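PDB 4NTD: thioredoxin reductase from Streptomyces clavuligerus, which binds FAD and probably catalyses disulfide bond formation in the natural product holomycin, as a flavoenzyme of the thioredoxin reductase family. Local coordinates for residues L175-T180 / V198-H203; H187-R192 / S216-P221; P221-T226 / V240-D245; D143-I148 / V253-R258. One frame throughout, in Å; residues are numbered along the deposited sequence. Where two conformers were deposited one is given.

Interaction 1 (L175-T180 / V198-H203); sequences LGVLGT and VVLFRH
Phe201 N donates to Val177 O at 2.8 Å, and Val177 N donates in turn to Val199 O at 2.8 Å, which ties Val177 through both of its backbone polar atoms. This alternation is that of parallel strands: 175-178 and 198-201 are the strands of a Rossmann-type beta-alpha-beta unit whose crossover is helix 184-191. Two further bonds close the ends, Val199 N to Leu175 O and Gly179 N to Phe201 O, the latter bent to 132° at hydrogen where Gly179 centres an inverse gamma turn. On one face of the pair lies the ring of Phe201, its CG set beside the backbone N (chi1 -63°) and thereby near Val177 O. Its rim atom CE2 lies 4.0 Å from Gly176 CA, so close that a CB at Gly176 would collide with the ring. The neighbouring CD2 meets Leu178 CD2 at 4.1 Å, while Val199 CG1 rests over one ring face, offset toward the rim. An alanine in place of Phe201 would probably open a gap beside Gly176 and leave the methyls of Leu178 and Val199 without their aromatic partner. The opposite face carries Val177 CG1 against Leu200 CD1 at 4.0 Å, both residues packing on helix 184-191. Beyond the strands, His203, whose ND1 is bonded to Val227 N, sets CB 3.5 Å from Gly179 O, and Thr180 CG2 meets His203 CD2 at 3.8 Å.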
loop_
_atom_site.group_PDB
_atom_site.type_symbol
_atom_site.label_atom_id
_atom_site.label_comp_id
_atom_site.label_asym_id
_atom_site.label_seq_id
_atom_site.Cartn_x
_atom_site.Cartn_y
_atom_site.Cartn_z
ATOM N N LEU A 175 23.237 15.746 -13.758
ATOM C CA LEU A 175 22.846 14.338 -13.788
ATOM C C LEU A 175 23.131 13.721 -15.150
ATOM O O LEU A 175 22.983 14.379 -16.181
ATOM C CB LEU A 175 21.354 14.189 -13.480
ATOM C CG LEU A 175 20.801 14.967 -12.286
ATOM C CD1 LEU A 175 19.326 14.648 -12.096
ATOM C CD2 LEU A 175 21.585 14.669 -11.016
ATOM N N GLY A 176 23.536 12.455 -15.147
ATOM C CA GLY A 176 23.729 11.699 -16.381
ATOM C C GLY A 176 22.828 10.480 -16.424
ATOM O O GLY A 176 22.413 9.971 -15.381
ATOM N N VAL A 177 22.515 10.025 -17.634
ATOM C CA VAL A 177 21.781 8.778 -17.847
ATOM C C VAL A 177 22.538 7.940 -18.873
ATOM O O VAL A 177 22.862 8.432 -19.951
ATOM C CB VAL A 177 20.352 9.034 -18.367
ATOM C CG1 VAL A 177 19.603 7.720 -18.556
ATOM C CG2 VAL A 177 19.596 9.952 -17.415
ATOM N N LEU A 178 22.822 6.682 -18.539
ATOM C CA LEU A 178 23.511 5.786 -19.472
ATOM C C LEU A 178 22.506 5.092 -20.385
ATOM O O LEU A 178 21.481 4.593 -19.921
ATOM C CB LEU A 178 24.331 4.732 -18.723
ATOM C CG LEU A 178 25.322 5.229 -17.668
ATOM C CD1 LEU A 178 26.122 4.058 -17.119
ATOM C CD2 LEU A 178 26.257 6.290 -18.232
ATOM N N GLY A 179 22.811 5.048 -21.681
ATOM C CA GLY A 179 21.933 4.410 -22.664
ATOM C C GLY A 179 22.127 2.906 -22.731
ATOM O O GLY A 179 22.473 2.363 -23.782
ATOM N N THR A 180 21.883 2.236 -21.606
ATOM C CA THR A 180 22.114 0.798 -21.469
ATOM C C THR A 180 20.810 -0.009 -21.458
ATOM O O THR A 180 20.835 -1.231 -21.295
ATOM C CB THR A 180 22.892 0.505 -20.170
ATOM O OG1 THR A 180 22.195 1.074 -19.055
ATOM C CG2 THR A 180 24.293 1.097 -20.240
ATOM N N VAL A 198 20.631 17.656 -17.363
ATOM C CA VAL A 198 20.535 16.208 -17.546
ATOM C C VAL A 198 21.082 15.848 -18.925
ATOM O O VAL A 198 20.645 16.407 -19.927
ATOM C CB VAL A 198 19.075 15.718 -17.441
ATOM C CG1 VAL A 198 18.994 14.208 -17.632
ATOM C CG2 VAL A 198 18.475 16.114 -16.099
ATOM N N VAL A 199 22.034 14.916 -18.966
ATOM C CA VAL A 199 22.650 14.470 -20.215
ATOM C C VAL A 199 22.412 12.976 -20.425
ATOM O O VAL A 199 22.569 12.183 -19.494
ATOM C CB VAL A 199 24.170 14.745 -20.202
ATOM C CG1 VAL A 199 24.874 14.033 -21.351
ATOM C CG2 VAL A 199 24.433 16.242 -20.264
ATOM N N LEU A 200 22.044 12.603 -21.649
ATOM C CA LEU A 200 21.938 11.199 -22.036
ATOM C C LEU A 200 23.205 10.775 -22.765
ATOM O O LEU A 200 23.555 11.351 -23.794
ATOM C CB LEU A 200 20.720 10.963 -22.935
ATOM C CG LEU A 200 20.548 9.547 -23.508
ATOM C CD1 LEU A 200 20.345 8.524 -22.401
ATOM C CD2 LEU A 200 19.395 9.494 -24.497
ATOM N N PHE A 201 23.888 9.772 -22.222
ATOM C CA PHE A 201 25.006 9.135 -22.907
ATOM C C PHE A 201 24.410 8.018 -23.758
ATOM O O PHE A 201 24.037 6.969 -23.234
ATOM C CB PHE A 201 26.020 8.614 -21.888
ATOM C CG PHE A 201 26.637 9.702 -21.054
ATOM C CD1 PHE A 201 27.766 10.377 -21.499
ATOM C CD2 PHE A 201 26.074 10.077 -19.839
ATOM C CE1 PHE A 201 28.332 11.390 -20.744
ATOM C CE2 PHE A 201 26.636 11.090 -19.080
ATOM C CZ PHE A 201 27.767 11.749 -19.533
ATOM N N ARG A 202 24.301 8.242 -25.067
ATOM C CA ARG A 202 23.554 7.322 -25.933
ATOM C C ARG A 202 24.081 5.890 -25.903
ATOM O O ARG A 202 23.291 4.948 -25.944
ATOM C CB ARG A 202 23.504 7.816 -27.381
ATOM C CG ARG A 202 22.587 6.971 -28.255
ATOM C CD ARG A 202 22.389 7.568 -29.639
ATOM N NE ARG A 202 23.537 7.362 -30.515
ATOM C CZ ARG A 202 23.664 6.341 -31.355
ATOM N NH1 ARG A 202 22.714 5.418 -31.434
ATOM N NH2 ARG A 202 24.744 6.240 -32.117
ATOM N N HIS A 203 25.402 5.721 -25.844
ATOM C CA HIS A 203 25.992 4.379 -25.712
ATOM C C HIS A 203 25.525 3.427 -26.828
ATOM O O HIS A 203 25.313 2.235 -26.596
ATOM C CB HIS A 203 25.645 3.812 -24.323
ATOM C CG HIS A 203 26.459 2.622 -23.922
ATOM N ND1 HIS A 203 27.833 2.650 -23.869
ATOM C CD2 HIS A 203 26.093 1.381 -23.524
ATOM C CE1 HIS A 203 28.284 1.474 -23.472
ATOM N NE2 HIS A 203 27.247 0.685 -23.254
#

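Interaction 2 (H187-R192 / S216-P221); sequences HALLLR and SARQVP. With GSH (glutathione), chain B.
Arg192 bends at chi2 (-73°) and again at chi3, which brings NE to Arg218 O, 2.7 Å away, 158° at hydrogen and close to the plane of the Arg192 guanidinium. Arg218 bends likewise, and each guanidinium lies over one face of the other, toward its rim (Arg218 NH2 over Arg192, Arg192 CZ over Arg218), with the planes tilted 35° apart. Like charges thus come close, Arg192 NH2 lying 3.5 Å from Arg218 NH1. Polar partners probably offset the repulsion: Arg192 NH1 is bonded to Ser195 O, and Arg218 NE gives its hydrogen to a water that donates to Leu189 O. The carbonyl taken by Arg192 lies at the C-terminal end of helix 209-217, which finishes in a Schellman motif with Gln219, at positive phi, as the C-prime residue. Val220 follows, its CG2 pressed at 3.4 Å against Arg192 CG as the two side chains run past each other in opposite directions. Its other methyl, CG1, meets Ala188 CB at 4.1 Å. Leu189 CD2 touches Arg218 CB at 3.9 Å, and both residues also pack on Val328 of the second subunit. On helix 184-191, Leu190 CD2 lies 3.7 Å from glutathione CG1, and the His187 ring edge faces its N2.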
loop_
_atom_site.group_PDB
_atom_site.type_symbol
_atom_site.label_atom_id
_atom_site.label_comp_id
_atom_site.label_asym_id
_atom_site.label_seq_id
_atom_site.Cartn_x
_atom_site.Cartn_y
_atom_site.Cartn_z
ATOM N N HIS A 187 13.663 7.771 -19.103
ATOM C CA HIS A 187 14.275 8.034 -17.799
ATOM C C HIS A 187 14.930 9.417 -17.742
ATOM O O HIS A 187 14.812 10.120 -16.737
ATOM C CB HIS A 187 15.294 6.944 -17.442
ATOM C CG HIS A 187 15.340 6.621 -15.982
ATOM N ND1 HIS A 187 14.233 6.190 -15.285
ATOM C CD2 HIS A 187 16.359 6.648 -15.091
ATOM C CE1 HIS A 187 14.565 5.974 -14.025
ATOM N NE2 HIS A 187 15.849 6.243 -13.882
ATOM N N ALA A 188 15.613 9.807 -18.817
ATOM C CA ALA A 188 16.213 11.141 -18.901
ATOM C C ALA A 188 15.145 12.238 -18.872
ATOM O O ALA A 188 15.314 13.261 -18.204
ATOM C CB ALA A 188 17.067 11.265 -20.155
ATOM N N LEU A 189 14.047 12.014 -19.590
ATOM C CA LEU A 189 12.935 12.963 -19.610
ATOM C C LEU A 189 12.293 13.088 -18.224
ATOM O O LEU A 189 11.925 14.183 -17.803
ATOM C CB LEU A 189 11.890 12.547 -20.651
ATOM C CG LEU A 189 12.370 12.535 -22.107
ATOM C CD1 LEU A 189 11.344 11.858 -23.002
ATOM C CD2 LEU A 189 12.674 13.944 -22.596
ATOM N N LEU A 190 12.178 11.965 -17.521
ATOM C CA LEU A 190 11.677 11.950 -16.145
ATOM C C LEU A 190 12.594 12.735 -15.200
ATOM O O LEU A 190 12.122 13.535 -14.390
ATOM C CB LEU A 190 11.517 10.501 -15.661
ATOM C CG LEU A 190 11.114 10.236 -14.207
ATOM C CD1 LEU A 190 9.800 10.917 -13.855
ATOM C CD2 LEU A 190 11.021 8.735 -13.975
ATOM N N LEU A 191 13.903 12.518 -15.320
ATOM C CA LEU A 191 14.880 13.183 -14.451
ATOM C C LEU A 191 14.950 14.702 -14.642
ATOM O O LEU A 191 15.381 15.419 -13.736
ATOM C CB LEU A 191 16.268 12.559 -14.623
ATOM C CG LEU A 191 16.423 11.198 -13.942
ATOM C CD1 LEU A 191 17.602 10.428 -14.516
ATOM C CD2 LEU A 191 16.584 11.364 -12.437
ATOM N N ARG A 192 14.512 15.194 -15.803
ATOM C CA ARG A 192 14.438 16.643 -16.042
ATOM C C ARG A 192 13.478 17.361 -15.092
ATOM O O ARG A 192 13.543 18.582 -14.952
ATOM C CB ARG A 192 14.059 16.955 -17.497
ATOM C CG ARG A 192 15.251 17.065 -18.432
ATOM C CD ARG A 192 16.049 18.345 -18.207
ATOM N NE ARG A 192 15.430 19.533 -18.807
ATOM C CZ ARG A 192 14.775 20.497 -18.153
ATOM N NH1 ARG A 192 14.601 20.459 -16.833
ATOM N NH2 ARG A 192 14.277 21.521 -18.838
ATOM N N SER A 216 15.308 16.910 -27.444
ATOM C CA SER A 216 15.567 18.295 -27.856
ATOM C C SER A 216 14.610 19.278 -27.179
ATOM O O SER A 216 15.034 20.318 -26.672
ATOM C CB SER A 216 15.461 18.442 -29.378
ATOM O OG SER A 216 16.526 17.776 -30.028
ATOM N N ALA A 217 13.324 18.933 -27.161
ATOM C CA ALA A 217 12.292 19.805 -26.596
ATOM C C ALA A 217 12.452 20.021 -25.089
ATOM O O ALA A 217 12.137 21.099 -24.584
ATOM C CB ALA A 217 10.909 19.251 -26.904
ATOM N N ARG A 218 12.935 19.004 -24.378
ATOM C CA ARG A 218 13.200 19.128 -22.939
ATOM C C ARG A 218 14.660 19.473 -22.636
ATOM O O ARG A 218 15.075 19.469 -21.477
ATOM C CB ARG A 218 12.777 17.855 -22.195
ATOM C CG ARG A 218 11.273 17.629 -22.139
ATOM C CD ARG A 218 10.548 18.724 -21.365
ATOM N NE ARG A 218 10.740 18.615 -19.917
ATOM C CZ ARG A 218 10.869 19.640 -19.070
ATOM N NH1 ARG A 218 10.866 20.903 -19.498
ATOM N NH2 ARG A 218 11.024 19.398 -17.773
ATOM N N GLN A 219 15.424 19.777 -23.682
ATOM C CA GLN A 219 16.786 20.289 -23.552
ATOM C C GLN A 219 17.689 19.341 -22.751
ATOM O O GLN A 219 18.352 19.737 -21.791
ATOM C CB GLN A 219 16.753 21.727 -23.010
ATOM C CG GLN A 219 15.961 22.644 -23.941
ATOM C CD GLN A 219 15.916 24.101 -23.510
ATOM O OE1 GLN A 219 15.768 24.408 -22.328
ATOM N NE2 GLN A 219 16.015 25.011 -24.481
ATOM N N VAL A 220 17.682 18.080 -23.180
ATOM C CA VAL A 220 18.574 17.037 -22.679
ATOM C C VAL A 220 19.597 16.744 -23.775
ATOM O O VAL A 220 19.254 16.116 -24.780
ATOM C CB VAL A 220 17.788 15.740 -22.369
ATOM C CG1 VAL A 220 18.720 14.590 -21.996
ATOM C CG2 VAL A 220 16.770 15.988 -21.268
ATOM N N PRO A 221 20.853 17.200 -23.600
ATOM C CA PRO A 221 21.860 16.857 -24.603
ATOM C C PRO A 221 22.084 15.353 -24.725
ATOM O O PRO A 221 21.995 14.634 -23.726
ATOM C CB PRO A 221 23.129 17.540 -24.083
ATOM C CG PRO A 221 22.642 18.658 -23.236
ATOM C CD PRO A 221 21.372 18.162 -22.611
HETATM N N1 GSH B . 8.480 2.185 -13.649
HETATM C CA1 GSH B . 8.625 3.419 -14.425
HETATM C C1 GSH B . 7.894 3.216 -15.767
HETATM O O11 GSH B . 8.534 2.615 -16.664
HETATM O O12 GSH B . 6.725 3.665 -15.872
HETATM C CB1 GSH B . 10.068 3.699 -14.771
HETATM C CG1 GSH B . 10.544 5.050 -14.239
HETATM C CD1 GSH B . 10.615 4.983 -12.716
HETATM O OE1 GSH B . 9.748 5.493 -12.009
HETATM N N2 GSH B . 11.745 4.437 -12.262
HETATM C CA2 GSH B . 12.025 4.244 -10.835
HETATM C C2 GSH B . 11.380 2.986 -10.432
HETATM O O2 GSH B . 10.940 2.148 -11.220
HETATM C CB2 GSH B . 11.183 5.122 -9.907
HETATM S SG2 GSH B . 11.961 6.116 -8.572
HETATM N N3 GSH B . 11.224 3.012 -9.122
HETATM C CA3 GSH B . 10.445 2.042 -8.479
HETATM C C3 GSH B . 11.172 1.127 -7.458
HETATM O O31 GSH B . 12.428 1.447 -7.026
HETATM O O32 GSH B . 10.561 0.091 -6.966
HETATM O O HOH W 1 10.385 16.517 -18.022
#

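Interaction 3 (P221-T226 / V240-D245); sequences PVIEGT and VELAED
Leu242 lays its CD1 methyl on Ile223 CG2 at 3.8 Å, the two side chains crossing at about a right angle. The pair joins strand 222-223, at the edge of the parallel sheet, to the antiparallel beta meander of strands 227-233, 236-242 and 247-249, an addition characteristic of the NADPH domain in thioredoxin reductases. Leu242 CG stands beside the backbone N, anti to the carbonyl carbon (chi1 -56°), and from there the two methyls divide the backbone of the connecting loop between them. CD1 lies 3.9 Å from Glu224 O, whereas CD2 sits 4.1 Å from Gly225 O. An alanine in place of Leu242 would probably leave Ile223 CG2 without its partner and open a gap beside the carbonyls of Glu224 and Gly225. That loop turns through Gly225 at a positive phi of 127°, a backbone shape in which a side chain would collide with the carbonyl oxygen of Glu224. Glu224 points away from the contact, and its carboxylate forms a salt bridge with Arg202. Polar contact across the segments is slight: Ala243 N reaches Thr226 O at 2.7 Å, but the bond is weak, with only 127° at hydrogen. Leu242 CA adds a CA-H...O contact of 3.4 Å to Thr226 O. There strand 236-242 ends in a type I turn, Leu242 to Asp245, and Ala243, the second residue of that turn, sets CB 4.0 Å from Thr226 CB.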
loop_
_atom_site.group_PDB
_atom_site.type_symbol
_atom_site.label_atom_id
_atom_site.label_comp_id
_atom_site.label_asym_id
_atom_site.label_seq_id
_atom_site.Cartn_x
_atom_site.Cartn_y
_atom_site.Cartn_z
ATOM N N PRO A 221 20.853 17.200 -23.600
ATOM C CA PRO A 221 21.860 16.857 -24.603
ATOM C C PRO A 221 22.084 15.353 -24.725
ATOM O O PRO A 221 21.995 14.634 -23.726
ATOM C CB PRO A 221 23.129 17.540 -24.083
ATOM C CG PRO A 221 22.642 18.658 -23.236
ATOM C CD PRO A 221 21.372 18.162 -22.611
ATOM N N VAL A 222 22.356 14.890 -25.942
ATOM C CA VAL A 222 22.699 13.494 -26.179
ATOM C C VAL A 222 24.151 13.431 -26.634
ATOM O O VAL A 222 24.495 13.938 -27.700
ATOM C CB VAL A 222 21.797 12.839 -27.243
ATOM C CG1 VAL A 222 22.101 11.350 -27.365
ATOM C CG2 VAL A 222 20.327 13.050 -26.908
ATOM N N ILE A 223 24.994 12.817 -25.811
ATOM C CA ILE A 223 26.411 12.685 -26.113
ATOM C C ILE A 223 26.656 11.301 -26.709
ATOM O O ILE A 223 26.278 10.287 -26.119
ATOM C CB ILE A 223 27.269 12.936 -24.855
ATOM C CG1 ILE A 223 27.044 14.382 -24.384
ATOM C CG2 ILE A 223 28.744 12.673 -25.140
ATOM C CD1 ILE A 223 27.838 14.794 -23.168
ATOM N N GLU A 224 27.274 11.275 -27.889
ATOM C CA GLU A 224 27.565 10.042 -28.631
ATOM C C GLU A 224 28.841 9.391 -28.127
ATOM O O GLU A 224 29.751 10.088 -27.675
ATOM C CB GLU A 224 27.758 10.346 -30.122
ATOM C CG GLU A 224 26.483 10.651 -30.882
ATOM C CD GLU A 224 25.575 9.444 -30.990
ATOM O OE1 GLU A 224 26.072 8.356 -31.347
ATOM O OE2 GLU A 224 24.366 9.582 -30.722
ATOM N N GLY A 225 28.914 8.066 -28.231
ATOM C CA GLY A 225 30.126 7.321 -27.898
ATOM C C GLY A 225 29.893 6.195 -26.911
ATOM O O GLY A 225 28.993 6.258 -26.078
ATOM N N THR A 226 30.719 5.158 -27.011
ATOM C CA THR A 226 30.695 4.055 -26.058
ATOM C C THR A 226 31.248 4.537 -24.714
ATOM O O THR A 226 32.343 5.087 -24.649
ATOM C CB THR A 226 31.528 2.861 -26.571
ATOM O OG1 THR A 226 31.044 2.458 -27.858
ATOM C CG2 THR A 226 31.453 1.677 -25.610
ATOM N N VAL A 240 31.861 10.616 -16.418
ATOM C CA VAL A 240 31.763 9.469 -17.308
ATOM C C VAL A 240 32.840 9.604 -18.376
ATOM O O VAL A 240 32.963 10.657 -19.001
ATOM C CB VAL A 240 30.372 9.422 -17.980
ATOM C CG1 VAL A 240 30.262 8.244 -18.939
ATOM C CG2 VAL A 240 29.276 9.352 -16.924
ATOM N N GLU A 241 33.624 8.545 -18.573
ATOM C CA GLU A 241 34.657 8.527 -19.607
ATOM C C GLU A 241 34.169 7.734 -20.814
ATOM O O GLU A 241 33.579 6.662 -20.663
ATOM C CB GLU A 241 35.957 7.923 -19.072
ATOM C CG GLU A 241 37.097 7.930 -20.084
ATOM C CD GLU A 241 38.436 7.524 -19.493
ATOM O OE1 GLU A 241 38.638 7.696 -18.274
ATOM O OE2 GLU A 241 39.297 7.039 -20.257
ATOM N N LEU A 242 34.427 8.267 -22.007
ATOM C CA LEU A 242 34.007 7.643 -23.261
ATOM C C LEU A 242 35.165 6.888 -23.921
ATOM O O LEU A 242 36.319 7.042 -23.521
ATOM C CB LEU A 242 33.453 8.706 -24.213
ATOM C CG LEU A 242 32.297 9.547 -23.661
ATOM C CD1 LEU A 242 31.983 10.708 -24.592
ATOM C CD2 LEU A 242 31.061 8.690 -23.436
ATOM N N ALA A 243 34.838 6.086 -24.937
ATOM C CA ALA A 243 35.779 5.134 -25.573
ATOM C C ALA A 243 37.170 5.673 -25.905
ATOM O O ALA A 243 38.165 4.974 -25.699
ATOM C CB ALA A 243 35.150 4.523 -26.820
ATOM N N GLU A 244 37.245 6.896 -26.419
ATOM C CA GLU A 244 38.532 7.464 -26.829
ATOM C C GLU A 244 38.974 8.601 -25.901
ATOM O O GLU A 244 39.473 9.634 -26.352
ATOM C CB GLU A 244 38.466 7.919 -28.291
ATOM C CG GLU A 244 38.043 6.821 -29.266
ATOM C CD GLU A 244 38.979 5.622 -29.267
ATOM O OE1 GLU A 244 40.202 5.809 -29.089
ATOM O OE2 GLU A 244 38.489 4.487 -29.454
ATOM N N ASP A 245 38.765 8.387 -24.601
ATOM C CA ASP A 245 39.346 9.203 -23.520
ATOM C C ASP A 245 38.706 10.577 -23.275
ATOM O O ASP A 245 39.181 11.325 -22.418
ATOM C CB ASP A 245 40.865 9.359 -23.698
ATOM C CG ASP A 245 41.580 8.025 -23.853
ATOM O OD1 ASP A 245 42.796 8.038 -24.134
ATOM O OD2 ASP A 245 40.933 6.967 -23.695
#

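Interaction 4 (D143-I148 / V253-R258); sequences DELPDI and VFVVPR
Val255 opens the contact with both methyls, CG1 meeting Pro146 CG at 4.2 Å and CG2 meeting Leu145 CD2 at 4.3 Å. Val256 turns its side chain away and packs on His187. Pro257 comes back toward segment 143-148, its ring alongside Leu145 and Asp143 and pointing the same way. Its CG is 3.8 Å from Leu145 CD2 and 3.6 Å from Asp143 OD2, while CB rests near Glu144 O. Pro257 also packs on His161 of the glutathione site, and Asp143, which touches the FAD, forms a salt bridge from OD1 to Arg65. Arg258 and Glu144 form an antiparallel hydrogen-bonded pair: Arg258 N meets a lone pair of Glu144 O at 3.1 Å, and Glu144 N donates to Arg258 O at 2.9 Å. The Arg258 side chain lies beside that of Glu144, CG anti to the backbone N (chi1 176°) and the chain extended to NE. In one of two deposited conformers, and so less certainly, NH1 forms a salt bridge to the syn side of Glu144 OE1, 33° out of the carboxylate plane. The pair stands at one end of the two-stranded antiparallel sheet, 141-144 with 258-261, characteristic of the link between the FAD and NADPH domains of thioredoxin reductases.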
loop_
_atom_site.group_PDB
_atom_site.type_symbol
_atom_site.label_atom_id
_atom_site.label_comp_id
_atom_site.label_asym_id
_atom_site.label_seq_id
_atom_site.Cartn_x
_atom_site.Cartn_y
_atom_site.Cartn_z
ATOM N N ASP A 143 18.102 -6.212 -9.495
ATOM C CA ASP A 143 18.521 -5.215 -10.480
ATOM C C ASP A 143 19.761 -5.730 -11.197
ATOM O O ASP A 143 20.823 -5.858 -10.586
ATOM C CB ASP A 143 18.859 -3.883 -9.807
ATOM C CG ASP A 143 17.659 -3.239 -9.154
ATOM O OD1 ASP A 143 17.545 -3.310 -7.911
ATOM O OD2 ASP A 143 16.827 -2.659 -9.881
ATOM N N GLU A 144 19.629 -6.039 -12.483
ATOM C CA GLU A 144 20.781 -6.436 -13.288
ATOM C C GLU A 144 21.377 -5.190 -13.927
ATOM O O GLU A 144 20.748 -4.555 -14.776
ATOM C CB GLU A 144 20.382 -7.465 -14.340
ATOM C CG GLU A 144 19.877 -8.767 -13.740
ATOM C CD GLU A 144 19.608 -9.842 -14.778
ATOM O OE1 GLU A 144 19.794 -9.586 -15.986
ATOM O OE2 GLU A 144 19.204 -10.955 -14.383
ATOM N N LEU A 145 22.588 -4.844 -13.499
ATOM C CA LEU A 145 23.228 -3.589 -13.878
ATOM C C LEU A 145 24.141 -3.780 -15.086
ATOM O O LEU A 145 24.622 -4.889 -15.332
ATOM C CB LEU A 145 24.040 -3.041 -12.702
ATOM C CG LEU A 145 23.275 -2.816 -11.394
ATOM C CD1 LEU A 145 24.232 -2.388 -10.292
ATOM C CD2 LEU A 145 22.173 -1.785 -11.578
ATOM N N PRO A 146 24.384 -2.696 -15.844
ATOM C CA PRO A 146 25.282 -2.799 -16.996
ATOM C C PRO A 146 26.725 -3.068 -16.578
ATOM O O PRO A 146 27.193 -2.522 -15.577
ATOM C CB PRO A 146 25.152 -1.434 -17.685
ATOM C CG PRO A 146 24.595 -0.513 -16.659
ATOM C CD PRO A 146 23.805 -1.347 -15.698
ATOM N N ASP A 147 27.413 -3.909 -17.346
ATOM C CA ASP A 147 28.785 -4.299 -17.034
ATOM C C ASP A 147 29.761 -3.220 -17.507
ATOM O O ASP A 147 30.445 -3.373 -18.523
ATOM C CB ASP A 147 29.104 -5.660 -17.668
ATOM C CG ASP A 147 30.434 -6.237 -17.201
ATOM O OD1 ASP A 147 30.943 -5.824 -16.136
ATOM O OD2 ASP A 147 30.966 -7.119 -17.905
ATOM N N ILE A 148 29.803 -2.125 -16.752
ATOM C CA ILE A 148 30.687 -0.995 -17.018
ATOM C C ILE A 148 31.475 -0.720 -15.736
ATOM O O ILE A 148 30.879 -0.633 -14.663
ATOM C CB ILE A 148 29.883 0.261 -17.419
ATOM C CG1 ILE A 148 29.210 0.043 -18.780
ATOM C CG2 ILE A 148 30.781 1.493 -17.459
ATOM C CD1 ILE A 148 28.150 1.068 -19.125
ATOM N N VAL A 253 24.887 9.650 -11.736
ATOM C CA VAL A 253 24.508 8.972 -12.975
ATOM C C VAL A 253 23.390 7.971 -12.690
ATOM O O VAL A 253 23.414 7.271 -11.677
ATOM C CB VAL A 253 25.723 8.278 -13.633
ATOM C CG1 VAL A 253 25.294 7.400 -14.801
ATOM C CG2 VAL A 253 26.725 9.319 -14.112
ATOM N N PHE A 254 22.405 7.934 -13.583
ATOM C CA PHE A 254 21.267 7.033 -13.460
ATOM C C PHE A 254 21.263 5.983 -14.567
ATOM O O PHE A 254 21.725 6.230 -15.684
ATOM C CB PHE A 254 19.952 7.818 -13.496
ATOM C CG PHE A 254 19.675 8.600 -12.242
ATOM C CD1 PHE A 254 18.793 8.115 -11.285
ATOM C CD2 PHE A 254 20.289 9.825 -12.021
ATOM C CE1 PHE A 254 18.531 8.835 -10.131
ATOM C CE2 PHE A 254 20.034 10.548 -10.867
ATOM C CZ PHE A 254 19.153 10.054 -9.921
ATOM N N VAL A 255 20.741 4.807 -14.235
ATOM C CA VAL A 255 20.506 3.741 -15.203
ATOM C C VAL A 255 19.115 3.164 -14.981
ATOM O O VAL A 255 18.532 3.335 -13.909
ATOM C CB VAL A 255 21.552 2.607 -15.087
ATOM C CG1 VAL A 255 22.948 3.139 -15.360
ATOM C CG2 VAL A 255 21.500 1.937 -13.717
ATOM N N VAL A 256 18.584 2.502 -16.003
ATOM C CA VAL A 256 17.404 1.663 -15.849
ATOM C C VAL A 256 17.892 0.217 -15.901
ATOM O O VAL A 256 18.188 -0.299 -16.980
ATOM C CB VAL A 256 16.359 1.912 -16.956
ATOM C CG1 VAL A 256 15.143 1.020 -16.747
ATOM C CG2 VAL A 256 15.942 3.376 -16.974
ATOM N N PRO A 257 18.008 -0.438 -14.732
ATOM C CA PRO A 257 18.451 -1.832 -14.748
ATOM C C PRO A 257 17.436 -2.753 -15.408
ATOM O O PRO A 257 16.271 -2.376 -15.560
ATOM C CB PRO A 257 18.562 -2.190 -13.256
ATOM C CG PRO A 257 18.549 -0.896 -12.518
ATOM C CD PRO A 257 17.747 0.041 -13.363
ATOM N N ARG A 258 17.880 -3.938 -15.822
ATOM C CA ARG A 258 16.947 -5.006 -16.168
ATOM C C ARG A 258 16.445 -5.557 -14.843
ATOM O O ARG A 258 17.212 -6.137 -14.070
ATOM C CB ARG A 258 17.598 -6.114 -17.006
ATOM C CG ARG A 258 16.653 -7.279 -17.292
ATOM C CD ARG A 258 17.238 -8.317 -18.240
ATOM N NE ARG A 258 16.388 -9.505 -18.304
ATOM C CZ ARG A 258 16.741 -10.709 -17.862
ATOM N NH1 ARG A 258 17.943 -10.900 -17.338
ATOM N NH2 ARG A 258 15.897 -11.727 -17.957
#

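Interactions 1 and 3 lie along the parallel sheet of the NADPH-type domain; interaction 2 lies in the helical layer on one side, where helix 184-191 meets the C-terminal end of helix 209-217. Interaction 1 joins neighbouring strands 175-178 and 198-201, with centre about 10 Å from that of interaction 2 and 9 Å from that of interaction 3. Pro221 passes from interaction 2 into interaction 3 beside edge strand 222-223. Interaction 4, centred about 11 Å from interaction 1, brackets all the others along the chain. Strand 252-254 bonds to strand 175-178 before the chain leaves for the domain link, so the parallel sheet links interactions 4, 1 and 3, and interaction 3 joins its edge strand to the separate antiparallel meander.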